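Local coordinates for glutathione S-transferase delta (Bombyx mori, PDB 3VK9), which probably transfers glutathione to electrophilic substrates, working as a homodimeric delta-class glutathione transferase, at residues Glu134-Leu139 against Lys176-Val181. Sequence-based numbering, arbitrary orientation.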
ATOM      1  N   GLU A 134      -0.677   5.529  17.584  1.00 13.53           N
ATOM      2  CA  GLU A 134      -1.409   6.478  16.738  1.00 14.51           C
ATOM      3  C   GLU A 134      -2.109   5.766  15.573  1.00 13.06           C
ATOM      4  O   GLU A 134      -3.182   6.173  15.138  1.00 14.96           O
ATOM      5  CB  GLU A 134      -0.478   7.569  16.191  1.00 19.18           C
ATOM      6  CG  GLU A 134       0.217   8.400  17.250  1.00 29.17           C
ATOM      7  CD  GLU A 134       1.320   9.288  16.673  1.00 39.38           C
ATOM      8  OE1 GLU A 134       1.607   9.185  15.452  1.00 41.30           O
ATOM      9  OE2 GLU A 134       1.898  10.088  17.449  1.00 38.24           O
ATOM     10  N   ALA A 135      -1.492   4.716  15.044  1.00 14.84           N
ATOM     11  CA  ALA A 135      -2.153   3.965  13.986  1.00 16.70           C
ATOM     12  C   ALA A 135      -3.426   3.300  14.541  1.00 15.06           C
ATOM     13  O   ALA A 135      -4.475   3.289  13.900  1.00 12.06           O
ATOM     14  CB  ALA A 135      -1.220   2.950  13.408  1.00 12.91           C
ATOM     15  N   LEU A 136      -3.324   2.773  15.753  1.00 11.55           N
ATOM     16  CA  LEU A 136      -4.456   2.131  16.403  1.00  8.26           C
ATOM     17  C   LEU A 136      -5.552   3.129  16.758  1.00 11.79           C
ATOM     18  O   LEU A 136      -6.730   2.799  16.710  1.00 13.72           O
ATOM     19  CB  LEU A 136      -3.993   1.386  17.659  1.00 13.92           C
ATOM     20  CG  LEU A 136      -3.264   0.050  17.450  1.00 18.81           C
ATOM     21  CD1 LEU A 136      -2.567  -0.428  18.743  1.00 13.65           C
ATOM     22  CD2 LEU A 136      -4.230  -1.008  16.933  1.00 17.13           C
ATOM     23  N   GLN A 137      -5.156   4.333  17.150  1.00 10.54           N
ATOM     24  CA  GLN A 137      -6.115   5.396  17.423  1.00 10.25           C
ATOM     25  C   GLN A 137      -6.899   5.764  16.163  1.00  8.98           C
ATOM     26  O   GLN A 137      -8.109   5.964  16.212  1.00 16.33           O
ATOM     27  CB  GLN A 137      -5.405   6.627  18.000  1.00 17.89           C
ATOM     28  CG  GLN A 137      -4.949   6.427  19.439  1.00 31.08           C
ATOM     29  CD  GLN A 137      -3.753   7.292  19.819  1.00 34.25           C
ATOM     30  OE1 GLN A 137      -3.505   8.343  19.213  1.00 32.63           O
ATOM     31  NE2 GLN A 137      -3.000   6.845  20.826  1.00 26.47           N
ATOM     32  N   LEU A 138      -6.206   5.835  15.035  1.00  9.22           N
ATOM     33  CA  LEU A 138      -6.860   6.041  13.741  1.00  9.64           C
ATOM     34  C   LEU A 138      -7.841   4.905  13.427  1.00 12.26           C
ATOM     35  O   LEU A 138      -8.965   5.148  12.968  1.00 13.99           O
ATOM     36  CB  LEU A 138      -5.821   6.171  12.626  1.00 12.79           C
ATOM     37  CG  LEU A 138      -5.002   7.475  12.649  1.00 19.93           C
ATOM     38  CD1 LEU A 138      -3.825   7.404  11.660  1.00 11.26           C
ATOM     39  CD2 LEU A 138      -5.886   8.678  12.332  1.00 20.27           C
ATOM     40  N   LEU A 139      -7.428   3.667  13.694  1.00 10.72           N
ATOM     41  CA  LEU A 139      -8.294   2.515  13.430  1.00 12.21           C
ATOM     42  C   LEU A 139      -9.528   2.625  14.318  1.00 14.75           C
ATOM     43  O   LEU A 139     -10.660   2.397  13.885  1.00 10.51           O
ATOM     44  CB  LEU A 139      -7.557   1.197  13.717  1.00  8.90           C
ATOM     45  CG  LEU A 139      -8.350  -0.089  13.482  1.00 10.06           C
ATOM     46  CD1 LEU A 139      -9.024  -0.091  12.110  1.00  9.43           C
ATOM     47  CD2 LEU A 139      -7.468  -1.335  13.631  1.00 10.09           C
ATOM     48  N   LYS A 176      -6.203  -4.010  22.397  1.00 19.81           N
ATOM     49  CA  LYS A 176      -7.555  -4.144  22.919  1.00 21.45           C
ATOM     50  C   LYS A 176      -7.963  -2.987  23.833  1.00 20.34           C
ATOM     51  O   LYS A 176      -9.148  -2.857  24.178  1.00 19.26           O
ATOM     52  CB  LYS A 176      -7.725  -5.484  23.628  1.00 20.51           C
ATOM     53  CG  LYS A 176      -7.837  -6.654  22.656  1.00 21.68           C
ATOM     54  CD  LYS A 176      -8.044  -7.969  23.403  1.00 25.50           C
ATOM     55  CE  LYS A 176      -8.180  -9.153  22.448  1.00 23.10           C
ATOM     56  NZ  LYS A 176      -8.489 -10.419  23.195  1.00 23.26           N
ATOM     57  N   LYS A 177      -6.998  -2.151  24.231  1.00 13.94           N
ATOM     58  CA  LYS A 177      -7.337  -0.977  25.052  1.00 19.58           C
ATOM     59  C   LYS A 177      -8.137   0.037  24.240  1.00 18.00           C
ATOM     60  O   LYS A 177      -8.757   0.948  24.792  1.00 17.19           O
ATOM     61  CB  LYS A 177      -6.098  -0.318  25.677  1.00 19.14           C
ATOM     62  CG  LYS A 177      -5.153   0.359  24.694  1.00 27.13           C
ATOM     63  CD  LYS A 177      -4.024   1.074  25.440  1.00 29.69           C
ATOM     64  CE  LYS A 177      -2.927   1.554  24.502  1.00 28.70           C
ATOM     65  NZ  LYS A 177      -1.992   2.480  25.203  1.00 30.80           N
ATOM     66  N   TYR A 178      -8.118  -0.123  22.924  1.00 12.10           N
ATOM     67  CA  TYR A 178      -8.959   0.692  22.059  1.00 17.89           C
ATOM     68  C   TYR A 178     -10.290  -0.017  21.882  1.00 15.96           C
ATOM     69  O   TYR A 178     -10.369  -1.059  21.220  1.00 13.43           O
ATOM     70  CB  TYR A 178      -8.245   0.954  20.726  1.00 17.06           C
ATOM     71  CG  TYR A 178      -6.932   1.657  20.961  1.00 15.17           C
ATOM     72  CD1 TYR A 178      -5.743   0.943  21.069  1.00 12.59           C
ATOM     73  CD2 TYR A 178      -6.884   3.038  21.136  1.00 24.62           C
ATOM     74  CE1 TYR A 178      -4.531   1.591  21.318  1.00 10.23           C
ATOM     75  CE2 TYR A 178      -5.677   3.695  21.386  1.00 24.45           C
ATOM     76  CZ  TYR A 178      -4.505   2.969  21.475  1.00 23.47           C
ATOM     77  OH  TYR A 178      -3.308   3.624  21.710  1.00 24.77           O
ATOM     78  N   ALA A 179     -11.328   0.554  22.498  1.00 15.48           N
ATOM     79  CA  ALA A 179     -12.624  -0.107  22.636  1.00 13.77           C
ATOM     80  C   ALA A 179     -13.258  -0.514  21.308  1.00 19.07           C
ATOM     81  O   ALA A 179     -13.756  -1.643  21.164  1.00 16.59           O
ATOM     82  CB  ALA A 179     -13.593   0.769  23.470  1.00 16.14           C
ATOM     83  N   ASN A 180     -13.249   0.391  20.330  1.00 10.90           N
ATOM     84  CA  ASN A 180     -13.802   0.036  19.023  1.00 10.43           C
ATOM     85  C   ASN A 180     -12.985  -1.046  18.321  1.00 18.12           C
ATOM     86  O   ASN A 180     -13.548  -1.953  17.691  1.00 16.35           O
ATOM     87  CB  ASN A 180     -13.919   1.258  18.124  1.00 13.74           C
ATOM     88  CG  ASN A 180     -14.842   2.300  18.693  1.00 18.21           C
ATOM     89  OD1 ASN A 180     -15.811   1.968  19.377  1.00 22.65           O
ATOM     90  ND2 ASN A 180     -14.550   3.574  18.419  1.00 14.17           N
ATOM     91  N   VAL A 181     -11.658  -0.940  18.411  1.00 15.38           N
ATOM     92  CA  VAL A 181     -10.787  -1.962  17.840  1.00 13.54           C
ATOM     93  C   VAL A 181     -11.108  -3.319  18.491  1.00 18.48           C
ATOM     94  O   VAL A 181     -11.274  -4.330  17.801  1.00 17.90           O
ATOM     95  CB  VAL A 181      -9.282  -1.619  18.002  1.00 21.61           C
ATOM     96  CG1 VAL A 181      -8.418  -2.772  17.494  1.00 15.63           C
ATOM     97  CG2 VAL A 181      -8.919  -0.297  17.249  1.00  9.37           C
TER
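In the all-helical C-terminal domain of the glutathione transferase fold, Tyr178, the N-cap residue of helix 179-191, lays its ring against Leu136 and Gln137 of helix 126-142, while Val181, in the first turn that follows, meets Leu139. Tyrosine suits the place by offering an apolar face to Leu136 and, at its far end, a hydroxyl to the glutamines. The CB of Leu136 sits over that face, 4.1 Å from the ring centre and displaced toward the rim, where CE1 is its nearest atom; this is a CH-pi contact. Leu136 CD1 also lies 3.8 Å from Tyr178 CE1, and the Leu136 side chain packs on Ile173 and Phe175, in the loop before Lys176. Gln137 keeps CG beside its own backbone N (chi1 -73°), and this CG lies 3.4 Å from Tyr178 CE2. Exposed on its helix, Gln137 is long enough for NE2 to make a weak hydrogen bond of 3.4 Å to Tyr178 OH, with the amide plane turned 48° from the ring. Tyr178 OH is also hydrogen-bonded to Gln133 OE1, its stronger polar partner, one turn earlier. An alanine in place of Tyr178 would probably leave Gln133 and Gln137 without their shared hydroxyl and open a gap beside Leu136. Deeper in, Val181 CG2 rests against both Leu136 O and Leu139 CG, 3.8 Å from the latter; a compact beta-branched residue fits so close to a helix backbone. The Leu139 side chain also packs on Val149 and on Leu106 of helix 89-119. With a hydrogen bond from Val181 N to Asp140 OD1, the contact ties the start of one helix to the flank of another within the helical bundle of the glutathione transferase C-terminal domain.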